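Local coordinates for PUA domain-containing protein (Archaeoglobus fulgidus DSM 4304, PDB 2Q07) that probably takes part in archaeosine formation in tRNA, with RNA binding likely through its C-terminal PUA domain, at residues A[65-70]-A[99-104]; A[119-125]-A[141-147]; A[181-185]-A[220-225]; A[269-275]-A[291-297]. One frame throughout, in Å; residues are numbered along the deposited sequence.

Interaction 1 (A[65-70]-A[99-104]); sequences ISSPLV and FVAGWL
Val70 lays its side chain over one turn of helix 94-111, its CG2 meeting Val100 CG1 at 3.6 Å and Trp103 CB at 3.9 Å, while its CG1 lies 4.0 Å from Leu104 CD1. This is loop-on-helix packing in the mixed alpha/beta DUF5591 region, where the connection from strand 61-65 to strand 70-72 crosses a flanking helix. The helical residues keep phi/psi near -60/-45, with Leu104 N bonded to Val100 O at 2.9 Å. The loop reverses through a cis peptide before Pro68, and the register runs from Pro68 opposite Val100 (CA-CA 6.2 Å) to Val70 opposite Leu104 (6.0 Å). Ile65, in the mt rotamer, reaches Val100 CG1 with CG2 and Leu104 CD2 with CD1, both at 4.1 Å. No hydrogen bond joins the segments; Ser67 OG instead bonds Glu96, on an earlier turn of the same helix. At the exposed end Phe99 takes chi1 t, which brings its CE2 to 3.8 Å from Pro68 CB.

Interaction 2 (A[119-125]-A[141-147]); sequences HVTGGYR and YTAEKDV
How one histidine can organise a loop is well illustrated by His119, just beyond strand 115-118. Its CA-CB bond points sideways, but chi1 t and chi2 at 71° bring the imidazole up to residues 141-147, where it uses both nitrogens: ND1 shares a 2.7 Å hydrogen bond with Thr142 OG1, and NE2 donates to Val147 O at 2.6 Å. Thr142 adopts chi1 p to present its hydroxyl. Ala143 CB rests over the ring face as a CH-pi contact, 4.0 Å from the His119 centroid, and the register pairs these two residues (CA-CA 5.3 Å). Thr121, also chi1 p, turns CG2 into the curve of the facing loop, 3.5 Å from both Ala143 O and Lys145 N; Lys145 has positive phi (91/-56), which helps the loop bend. Gly122, at 52/-138, is the N-cap of helix 123-132. Within the first turn, Arg125 (chi1 m, chi2 t, chi3 p) spreads its guanidinium flat on Tyr141 (chi1 m), planes at 19° and CZ 4.3 Å from the ring centroid, an off-centre cation-pi stack with NE 3.6 Å from CD2. Tyr141 OH bonds Glu132 on that helix. Both segments follow the C-terminal ends of neighbouring parallel strands, 115-118 and 138-141, which helix 123-132 connects, as in a beta-alpha-beta crossover.

Interaction 3 (A[181-185]-A[220-225]); sequences FGITW and KIAAYL
Apolar contacts form the base of this packing, in which the extended loop 183-185, following helix 168-181, lies against helix 219-227 of the pre-PUA region. Gly182, with positive phi (68/31), ends helical geometry, and Phe181 and Trp185 approach Leu225 and Ile221 (CA-CA 8.2 and 8.3 Å). Between them Ile183 (chi1 p, chi2 t) inserts CD1 among Ile221 CG2 (4.1 Å), Tyr224 CD2 (4.0 Å) and Leu225 CD2 (4.1 Å). Two CH-pi contacts follow: Leu225 CD1 sits over the Phe181 face, 4.1 Å from its centroid, and Ile221 CG1 over the five-membered ring of Trp185, also at 4.1 Å and only 7° off the normal. Aromatic pairing adds an edge-to-face contact, Trp185 directing its edge at the Tyr224 face, with centroids 5.8 Å apart and planes at 78°. Trp185 CH2 further meets Lys220 CB at 3.8 Å, although Lys220 NZ bonds Arg204 O. With no hydrogen bond between the segments, the fit of rings and aliphatic branches specifies the contact.

Interaction 4 (A[269-275]-A[291-297]); sequences IFGVGLA and INVKRKF
A classic beta bulge interrupts the antiparallel pairing of strands 270-275 and 289-297 in the PUA domain, a small beta-rich fold widespread in RNA-modifying proteins. Lys294 and Arg295 both face Val272, whose O accepts from Lys294 N at 2.9 Å and Arg295 N at 3.2 Å, while Val272 N donates to Arg295 O at 2.9 Å. The extra residue shifts the register by one. Beyond it Leu274 N bonds Asn292 O (2.8 Å) and Asn292 N bonds Leu274 O (3.0 Å); at the other end Phe297 N bonds Phe270 O (2.8 Å), with a weak return from Phe270 N to Phe297 O (3.4 Å). The axes of strand segments 270-275 and 291-297 pass within 4.4 Å, their N-to-C directions 148° apart. Gly271 and Gly273 allow close backbones, with CA atoms 3.8 Å from Lys296 CA and 4.2 Å from Val293 CA. Phe270 (chi1 p) and Phe297 (chi1 m) pair obliquely, centroids 4.9 Å apart. Their side chains and Val272 share a face that meets helix 219-227, while Ala275 and Ile291 on the other face touch Met282 of helix 279-282; strands 261-265 and 243-245 flank the pair.

Overall arrangement
The four contacts show a modular chain: interaction 1 touches interaction 2 and interaction 3 touches interaction 4, while the two pairs do not touch each other. Interactions 1 and 2 belong to the DUF5591 region, with centres 16 Å apart; they meet where Ile65 O lies 3.2 Å from Tyr124 CE2. Interactions 3 and 4 sit across the chain's centre, 15 Å apart by centres, and join the pre-PUA and PUA regions: Ala222 CB, on the helix of interaction 3, packs 3.8 Å from Val272 CG2 and 4.2 Å from Phe297 CE1. Between the two pairs the gap is wide, with nearest atoms of interactions 1 and 3 about 18 Å apart and the centres of interactions 2 and 4 about 47 Å apart.

Interaction 1 (A[65-70]-A[99-104])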
# COMPACT_ATOMS: atom_id res chain seq x y z
N ILE A 65 7.51 -11.76 -1.87
CA ILE A 65 7.06 -12.88 -1.05
C ILE A 65 7.77 -12.83 0.30
O ILE A 65 9.00 -12.73 0.38
CB ILE A 65 7.38 -14.25 -1.71
CG1 ILE A 65 6.64 -14.38 -3.04
CG2 ILE A 65 6.98 -15.38 -0.77
CD1 ILE A 65 7.03 -15.61 -3.84
N SER A 66 6.98 -12.89 1.37
CA SER A 66 7.51 -12.87 2.73
C SER A 66 6.66 -13.80 3.59
O SER A 66 5.90 -14.62 3.08
CB SER A 66 7.46 -11.44 3.28
OG SER A 66 8.17 -11.36 4.51
N SER A 67 6.79 -13.67 4.91
CA SER A 67 6.01 -14.49 5.83
C SER A 67 5.72 -13.72 7.11
O SER A 67 6.64 -13.23 7.77
CB SER A 67 6.75 -15.78 6.17
OG SER A 67 5.98 -16.59 7.04
N PRO A 68 4.44 -13.62 7.49
CA PRO A 68 3.28 -14.18 6.80
C PRO A 68 2.77 -13.33 5.65
O PRO A 68 1.87 -13.73 4.92
CB PRO A 68 2.21 -14.27 7.90
CG PRO A 68 2.90 -13.76 9.18
CD PRO A 68 4.01 -12.90 8.70
N LEU A 69 3.36 -12.15 5.47
CA LEU A 69 2.90 -11.24 4.44
C LEU A 69 3.38 -11.41 3.01
O LEU A 69 4.55 -11.63 2.73
CB LEU A 69 3.18 -9.79 4.88
CG LEU A 69 2.36 -9.24 6.05
CD1 LEU A 69 2.81 -7.82 6.34
CD2 LEU A 69 0.87 -9.27 5.72
N VAL A 70 2.41 -11.29 2.11
CA VAL A 70 2.62 -11.33 0.68
C VAL A 70 2.35 -9.86 0.38
O VAL A 70 1.28 -9.35 0.73
CB VAL A 70 1.56 -12.18 -0.02
CG1 VAL A 70 1.70 -12.01 -1.53
CG2 VAL A 70 1.71 -13.64 0.40
N PHE A 99 -0.11 -21.24 3.92
CA PHE A 99 -0.71 -19.94 4.20
C PHE A 99 -0.24 -18.86 3.23
O PHE A 99 -1.05 -18.09 2.71
CB PHE A 99 -0.39 -19.49 5.63
CG PHE A 99 -1.04 -18.19 6.01
CD1 PHE A 99 -2.39 -18.15 6.39
CD2 PHE A 99 -0.32 -17.00 6.00
CE1 PHE A 99 -3.00 -16.94 6.74
CE2 PHE A 99 -0.92 -15.79 6.36
CZ PHE A 99 -2.27 -15.76 6.73
N VAL A 100 1.07 -18.78 2.98
CA VAL A 100 1.58 -17.76 2.07
C VAL A 100 1.11 -18.01 0.62
O VAL A 100 0.80 -17.07 -0.10
CB VAL A 100 3.13 -17.68 2.10
CG1 VAL A 100 3.59 -16.60 1.14
CG2 VAL A 100 3.61 -17.35 3.50
N ALA A 101 1.07 -19.27 0.21
CA ALA A 101 0.61 -19.62 -1.13
C ALA A 101 -0.84 -19.18 -1.33
O ALA A 101 -1.20 -18.66 -2.37
CB ALA A 101 0.73 -21.13 -1.34
N GLY A 102 -1.67 -19.40 -0.31
CA GLY A 102 -3.07 -19.03 -0.37
C GLY A 102 -3.25 -17.56 -0.72
O GLY A 102 -4.02 -17.23 -1.64
N TRP A 103 -2.56 -16.68 -0.00
CA TRP A 103 -2.66 -15.25 -0.27
C TRP A 103 -1.99 -14.82 -1.57
O TRP A 103 -2.54 -14.00 -2.31
CB TRP A 103 -2.10 -14.45 0.91
CG TRP A 103 -3.10 -14.40 2.04
CD1 TRP A 103 -3.00 -15.02 3.25
CD2 TRP A 103 -4.39 -13.78 2.01
NE1 TRP A 103 -4.17 -14.83 3.97
CE2 TRP A 103 -5.03 -14.07 3.23
CE3 TRP A 103 -5.07 -13.01 1.05
CZ2 TRP A 103 -6.33 -13.62 3.53
CZ3 TRP A 103 -6.36 -12.56 1.35
CH2 TRP A 103 -6.97 -12.87 2.58
N LEU A 104 -0.82 -15.38 -1.86
CA LEU A 104 -0.12 -15.04 -3.09
C LEU A 104 -1.01 -15.33 -4.29
O LEU A 104 -1.08 -14.53 -5.24
CB LEU A 104 1.19 -15.83 -3.22
CG LEU A 104 1.91 -15.67 -4.57
CD1 LEU A 104 2.32 -14.20 -4.79
CD2 LEU A 104 3.14 -16.57 -4.62

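Interaction 2 (A[119-125]-A[141-147])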
# COMPACT_ATOMS: atom_id res chain seq x y z
N HIS A 119 11.19 -14.88 -9.56
CA HIS A 119 12.62 -14.66 -9.40
C HIS A 119 12.99 -14.87 -7.94
O HIS A 119 13.34 -13.92 -7.24
CB HIS A 119 13.02 -13.26 -9.84
CG HIS A 119 14.46 -13.15 -10.20
ND1 HIS A 119 15.00 -13.72 -11.33
CD2 HIS A 119 15.50 -12.57 -9.54
CE1 HIS A 119 16.30 -13.50 -11.36
NE2 HIS A 119 16.63 -12.81 -10.29
N VAL A 120 12.91 -16.11 -7.51
CA VAL A 120 13.19 -16.47 -6.13
C VAL A 120 13.77 -17.88 -6.09
O VAL A 120 13.68 -18.62 -7.07
CB VAL A 120 11.89 -16.46 -5.30
CG1 VAL A 120 11.37 -15.05 -5.15
CG2 VAL A 120 10.85 -17.33 -5.99
N THR A 121 14.36 -18.24 -4.95
CA THR A 121 14.96 -19.56 -4.81
C THR A 121 14.58 -20.24 -3.50
O THR A 121 13.98 -19.63 -2.63
CB THR A 121 16.50 -19.47 -4.87
OG1 THR A 121 16.97 -18.59 -3.84
CG2 THR A 121 16.96 -18.94 -6.24
N GLY A 122 14.96 -21.51 -3.38
CA GLY A 122 14.69 -22.27 -2.18
C GLY A 122 13.24 -22.26 -1.71
O GLY A 122 12.31 -22.37 -2.51
N GLY A 123 13.07 -22.13 -0.40
CA GLY A 123 11.74 -22.11 0.19
C GLY A 123 10.71 -21.29 -0.56
O GLY A 123 9.53 -21.65 -0.58
N TYR A 124 11.14 -20.18 -1.16
CA TYR A 124 10.22 -19.32 -1.91
C TYR A 124 9.66 -20.01 -3.14
O TYR A 124 8.50 -19.80 -3.48
CB TYR A 124 10.91 -18.03 -2.35
CG TYR A 124 11.30 -17.11 -1.22
CD1 TYR A 124 12.60 -17.11 -0.71
CD2 TYR A 124 10.37 -16.24 -0.66
CE1 TYR A 124 12.96 -16.27 0.32
CE2 TYR A 124 10.72 -15.39 0.38
CZ TYR A 124 12.02 -15.41 0.86
OH TYR A 124 12.37 -14.57 1.89
N ARG A 125 10.48 -20.81 -3.81
CA ARG A 125 10.01 -21.52 -4.99
C ARG A 125 8.92 -22.51 -4.59
O ARG A 125 7.99 -22.76 -5.35
CB ARG A 125 11.16 -22.24 -5.68
CG ARG A 125 12.00 -21.33 -6.56
CD ARG A 125 12.88 -22.11 -7.52
NE ARG A 125 12.14 -23.19 -8.16
CZ ARG A 125 12.51 -23.78 -9.29
NH1 ARG A 125 13.62 -23.39 -9.92
NH2 ARG A 125 11.79 -24.77 -9.79
N TYR A 141 10.40 -19.84 -13.97
CA TYR A 141 11.37 -19.63 -12.90
C TYR A 141 12.68 -19.13 -13.52
O TYR A 141 13.22 -19.75 -14.43
CB TYR A 141 11.59 -20.92 -12.12
CG TYR A 141 10.31 -21.45 -11.51
CD1 TYR A 141 9.38 -22.14 -12.28
CD2 TYR A 141 9.99 -21.17 -10.17
CE1 TYR A 141 8.17 -22.55 -11.75
CE2 TYR A 141 8.77 -21.57 -9.63
CZ TYR A 141 7.86 -22.26 -10.43
OH TYR A 141 6.65 -22.64 -9.91
N THR A 142 13.18 -18.01 -13.02
CA THR A 142 14.39 -17.41 -13.58
C THR A 142 15.62 -17.41 -12.68
O THR A 142 16.69 -16.95 -13.09
CB THR A 142 14.11 -15.95 -14.00
OG1 THR A 142 13.48 -15.25 -12.92
CG2 THR A 142 13.18 -15.91 -15.22
N ALA A 143 15.49 -17.93 -11.47
CA ALA A 143 16.61 -17.94 -10.54
C ALA A 143 16.91 -19.31 -9.94
O ALA A 143 16.03 -20.00 -9.43
CB ALA A 143 16.35 -16.93 -9.43
N GLU A 144 18.18 -19.69 -10.00
CA GLU A 144 18.64 -20.95 -9.43
C GLU A 144 19.93 -20.65 -8.66
O GLU A 144 20.97 -20.38 -9.26
CB GLU A 144 18.91 -21.99 -10.53
CG GLU A 144 20.02 -21.63 -11.51
CD GLU A 144 20.31 -22.74 -12.50
OE1 GLU A 144 21.28 -22.62 -13.28
OE2 GLU A 144 19.56 -23.74 -12.51
N LYS A 145 19.84 -20.68 -7.33
CA LYS A 145 20.97 -20.42 -6.45
C LYS A 145 21.12 -18.95 -6.06
O LYS A 145 21.16 -18.63 -4.87
CB LYS A 145 22.30 -20.87 -7.08
CG LYS A 145 22.42 -22.35 -7.38
CD LYS A 145 23.80 -22.66 -7.97
CE LYS A 145 23.98 -24.14 -8.25
NZ LYS A 145 25.35 -24.42 -8.75
N ASP A 146 21.22 -18.07 -7.05
CA ASP A 146 21.42 -16.65 -6.78
C ASP A 146 20.50 -15.78 -7.64
O ASP A 146 20.51 -15.90 -8.85
CB ASP A 146 22.88 -16.29 -7.07
CG ASP A 146 23.34 -15.05 -6.33
OD1 ASP A 146 22.56 -14.08 -6.22
OD2 ASP A 146 24.51 -15.05 -5.87
N VAL A 147 19.73 -14.91 -7.01
CA VAL A 147 18.83 -14.04 -7.76
C VAL A 147 19.60 -12.93 -8.49
O VAL A 147 19.09 -12.33 -9.44
CB VAL A 147 17.75 -13.40 -6.83
CG1 VAL A 147 16.80 -14.47 -6.33
CG2 VAL A 147 18.42 -12.72 -5.65

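Interaction 3 (A[181-185]-A[220-225])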
# COMPACT_ATOMS: atom_id res chain seq x y z
N PHE A 181 -8.53 5.55 1.82
CA PHE A 181 -9.77 6.29 1.62
C PHE A 181 -10.68 5.81 0.50
O PHE A 181 -11.79 6.32 0.34
CB PHE A 181 -9.44 7.77 1.37
CG PHE A 181 -8.47 8.35 2.36
CD1 PHE A 181 -7.19 8.70 1.96
CD2 PHE A 181 -8.83 8.52 3.69
CE1 PHE A 181 -6.27 9.21 2.86
CE2 PHE A 181 -7.92 9.04 4.61
CZ PHE A 181 -6.64 9.39 4.19
N GLY A 182 -10.22 4.85 -0.30
CA GLY A 182 -11.06 4.36 -1.38
C GLY A 182 -11.24 5.40 -2.46
O GLY A 182 -12.29 5.45 -3.10
N ILE A 183 -10.24 6.26 -2.65
CA ILE A 183 -10.29 7.29 -3.69
C ILE A 183 -8.92 7.36 -4.34
O ILE A 183 -7.98 6.67 -3.93
CB ILE A 183 -10.60 8.72 -3.14
CG1 ILE A 183 -9.36 9.30 -2.46
CG2 ILE A 183 -11.77 8.69 -2.16
CD1 ILE A 183 -9.56 10.71 -1.89
N THR A 184 -8.81 8.21 -5.36
CA THR A 184 -7.54 8.42 -6.03
C THR A 184 -7.42 9.91 -6.33
O THR A 184 -8.41 10.64 -6.23
CB THR A 184 -7.42 7.62 -7.34
OG1 THR A 184 -6.05 7.67 -7.78
CG2 THR A 184 -8.32 8.21 -8.43
N TRP A 185 -6.23 10.36 -6.67
CA TRP A 185 -6.01 11.77 -6.96
C TRP A 185 -4.81 11.95 -7.87
O TRP A 185 -3.91 11.10 -7.90
CB TRP A 185 -5.77 12.56 -5.67
CG TRP A 185 -6.92 13.41 -5.24
CD1 TRP A 185 -8.09 13.00 -4.66
CD2 TRP A 185 -7.00 14.84 -5.32
NE1 TRP A 185 -8.89 14.08 -4.37
CE2 TRP A 185 -8.24 15.22 -4.76
CE3 TRP A 185 -6.14 15.83 -5.81
CZ2 TRP A 185 -8.65 16.55 -4.68
CZ3 TRP A 185 -6.54 17.15 -5.73
CH2 TRP A 185 -7.78 17.50 -5.17
N LYS A 220 -7.12 20.02 0.30
CA LYS A 220 -7.94 19.62 -0.85
C LYS A 220 -8.55 18.23 -0.72
O LYS A 220 -9.73 18.04 -1.01
CB LYS A 220 -7.12 19.70 -2.14
CG LYS A 220 -5.93 20.63 -2.06
CD LYS A 220 -4.90 20.08 -1.07
CE LYS A 220 -3.78 21.04 -0.77
NZ LYS A 220 -3.01 20.51 0.38
N ILE A 221 -7.75 17.26 -0.29
CA ILE A 221 -8.24 15.90 -0.14
C ILE A 221 -9.24 15.79 1.00
O ILE A 221 -10.31 15.23 0.81
CB ILE A 221 -7.09 14.89 0.08
CG1 ILE A 221 -6.19 14.87 -1.15
CG2 ILE A 221 -7.67 13.51 0.36
CD1 ILE A 221 -5.15 13.77 -1.15
N ALA A 222 -8.88 16.32 2.16
CA ALA A 222 -9.75 16.32 3.33
C ALA A 222 -11.08 16.98 2.95
O ALA A 222 -12.15 16.54 3.37
CB ALA A 222 -9.09 17.09 4.49
N ALA A 223 -10.98 18.04 2.14
CA ALA A 223 -12.15 18.78 1.67
C ALA A 223 -13.01 17.86 0.82
O ALA A 223 -14.23 17.83 0.96
CB ALA A 223 -11.71 20.00 0.84
N TYR A 224 -12.36 17.09 -0.05
CA TYR A 224 -13.08 16.16 -0.90
C TYR A 224 -13.78 15.10 -0.06
O TYR A 224 -14.95 14.81 -0.28
CB TYR A 224 -12.12 15.49 -1.89
CG TYR A 224 -12.81 14.47 -2.77
CD1 TYR A 224 -13.61 14.88 -3.84
CD2 TYR A 224 -12.69 13.11 -2.52
CE1 TYR A 224 -14.26 13.95 -4.65
CE2 TYR A 224 -13.34 12.17 -3.32
CZ TYR A 224 -14.12 12.60 -4.38
OH TYR A 224 -14.76 11.68 -5.18
N LEU A 225 -13.06 14.52 0.90
CA LEU A 225 -13.63 13.48 1.78
C LEU A 225 -14.81 14.04 2.59
O LEU A 225 -15.81 13.34 2.81
CB LEU A 225 -12.56 12.93 2.74
CG LEU A 225 -11.34 12.20 2.16
CD1 LEU A 225 -10.31 11.94 3.25
CD2 LEU A 225 -11.78 10.90 1.52

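Interaction 4 (A[269-275]-A[291-297])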
# COMPACT_ATOMS: atom_id res chain seq x y z
N ILE A 269 -14.81 25.17 11.14
CA ILE A 269 -13.59 24.55 10.65
C ILE A 269 -13.74 23.07 10.34
O ILE A 269 -14.74 22.43 10.65
CB ILE A 269 -12.43 24.64 11.69
CG1 ILE A 269 -12.80 23.83 12.94
CG2 ILE A 269 -12.17 26.08 12.09
CD1 ILE A 269 -11.64 23.62 13.89
N PHE A 270 -12.71 22.55 9.69
CA PHE A 270 -12.62 21.13 9.40
C PHE A 270 -11.14 20.83 9.49
O PHE A 270 -10.31 21.73 9.32
CB PHE A 270 -13.23 20.78 8.04
CG PHE A 270 -12.46 21.25 6.85
CD1 PHE A 270 -11.67 20.36 6.12
CD2 PHE A 270 -12.57 22.57 6.41
CE1 PHE A 270 -11.02 20.77 4.96
CE2 PHE A 270 -11.93 22.99 5.25
CZ PHE A 270 -11.15 22.09 4.52
N GLY A 271 -10.80 19.59 9.83
CA GLY A 271 -9.40 19.24 9.95
C GLY A 271 -9.08 17.78 9.70
O GLY A 271 -9.93 16.99 9.29
N VAL A 272 -7.82 17.44 9.95
CA VAL A 272 -7.32 16.09 9.75
C VAL A 272 -6.80 15.56 11.09
O VAL A 272 -6.21 16.31 11.86
CB VAL A 272 -6.15 16.09 8.73
CG1 VAL A 272 -5.56 14.70 8.61
CG2 VAL A 272 -6.65 16.58 7.38
N GLY A 273 -7.02 14.28 11.35
CA GLY A 273 -6.54 13.67 12.58
C GLY A 273 -6.48 12.16 12.50
O GLY A 273 -6.84 11.56 11.48
N LEU A 274 -6.01 11.53 13.57
CA LEU A 274 -5.92 10.08 13.65
C LEU A 274 -6.96 9.58 14.65
O LEU A 274 -6.88 9.89 15.84
CB LEU A 274 -4.54 9.64 14.12
CG LEU A 274 -3.48 9.24 13.09
CD1 LEU A 274 -2.26 8.73 13.83
CD2 LEU A 274 -4.02 8.16 12.15
N ALA A 275 -7.92 8.81 14.16
CA ALA A 275 -8.96 8.27 15.03
C ALA A 275 -8.32 7.39 16.10
O ALA A 275 -7.37 6.66 15.83
CB ALA A 275 -9.96 7.48 14.21
N ILE A 291 -10.01 11.52 18.89
CA ILE A 291 -9.12 11.84 17.78
C ILE A 291 -7.89 12.64 18.16
O ILE A 291 -7.97 13.59 18.93
CB ILE A 291 -9.85 12.67 16.71
CG1 ILE A 291 -11.14 11.99 16.27
CG2 ILE A 291 -8.93 12.92 15.53
CD1 ILE A 291 -11.96 12.80 15.28
N ASN A 292 -6.74 12.26 17.61
CA ASN A 292 -5.51 12.99 17.83
C ASN A 292 -5.43 13.93 16.63
O ASN A 292 -5.25 13.49 15.49
CB ASN A 292 -4.32 12.03 17.88
CG ASN A 292 -4.35 11.11 19.09
OD1 ASN A 292 -4.17 11.55 20.23
ND2 ASN A 292 -4.60 9.82 18.86
N VAL A 293 -5.60 15.23 16.88
CA VAL A 293 -5.59 16.23 15.81
C VAL A 293 -4.23 16.51 15.19
O VAL A 293 -3.24 16.73 15.89
CB VAL A 293 -6.17 17.57 16.34
CG1 VAL A 293 -6.21 18.61 15.22
CG2 VAL A 293 -7.54 17.34 16.91
N LYS A 294 -4.17 16.47 13.86
CA LYS A 294 -2.94 16.75 13.15
C LYS A 294 -2.95 18.20 12.66
O LYS A 294 -1.95 18.90 12.73
CB LYS A 294 -2.75 15.81 11.95
CG LYS A 294 -2.27 14.41 12.33
CD LYS A 294 -1.61 13.70 11.14
CE LYS A 294 -0.81 12.47 11.60
NZ LYS A 294 0.04 11.86 10.52
N ARG A 295 -4.10 18.66 12.18
CA ARG A 295 -4.20 20.02 11.68
C ARG A 295 -5.65 20.41 11.41
O ARG A 295 -6.55 19.57 11.40
CB ARG A 295 -3.37 20.16 10.40
CG ARG A 295 -3.95 19.43 9.19
CD ARG A 295 -2.98 19.33 8.01
NE ARG A 295 -2.09 18.17 8.12
CZ ARG A 295 -0.98 18.13 8.85
NH1 ARG A 295 -0.59 19.21 9.53
NH2 ARG A 295 -0.26 17.02 8.91
N LYS A 296 -5.87 21.70 11.20
CA LYS A 296 -7.20 22.20 10.92
C LYS A 296 -7.16 23.38 9.97
O LYS A 296 -6.14 24.07 9.84
CB LYS A 296 -7.91 22.59 12.22
CG LYS A 296 -7.10 23.49 13.13
CD LYS A 296 -7.90 23.85 14.37
CE LYS A 296 -7.16 24.86 15.25
NZ LYS A 296 -8.07 25.37 16.32
N PHE A 297 -8.28 23.61 9.29
CA PHE A 297 -8.38 24.70 8.34
C PHE A 297 -9.56 25.62 8.67
O PHE A 297 -10.64 25.16 9.03
CB PHE A 297 -8.52 24.13 6.92
CG PHE A 297 -7.70 22.88 6.69
CD1 PHE A 297 -8.31 21.62 6.73
CD2 PHE A 297 -6.33 22.95 6.48
CE1 PHE A 297 -7.56 20.45 6.57
CE2 PHE A 297 -5.56 21.78 6.31
CZ PHE A 297 -6.19 20.53 6.36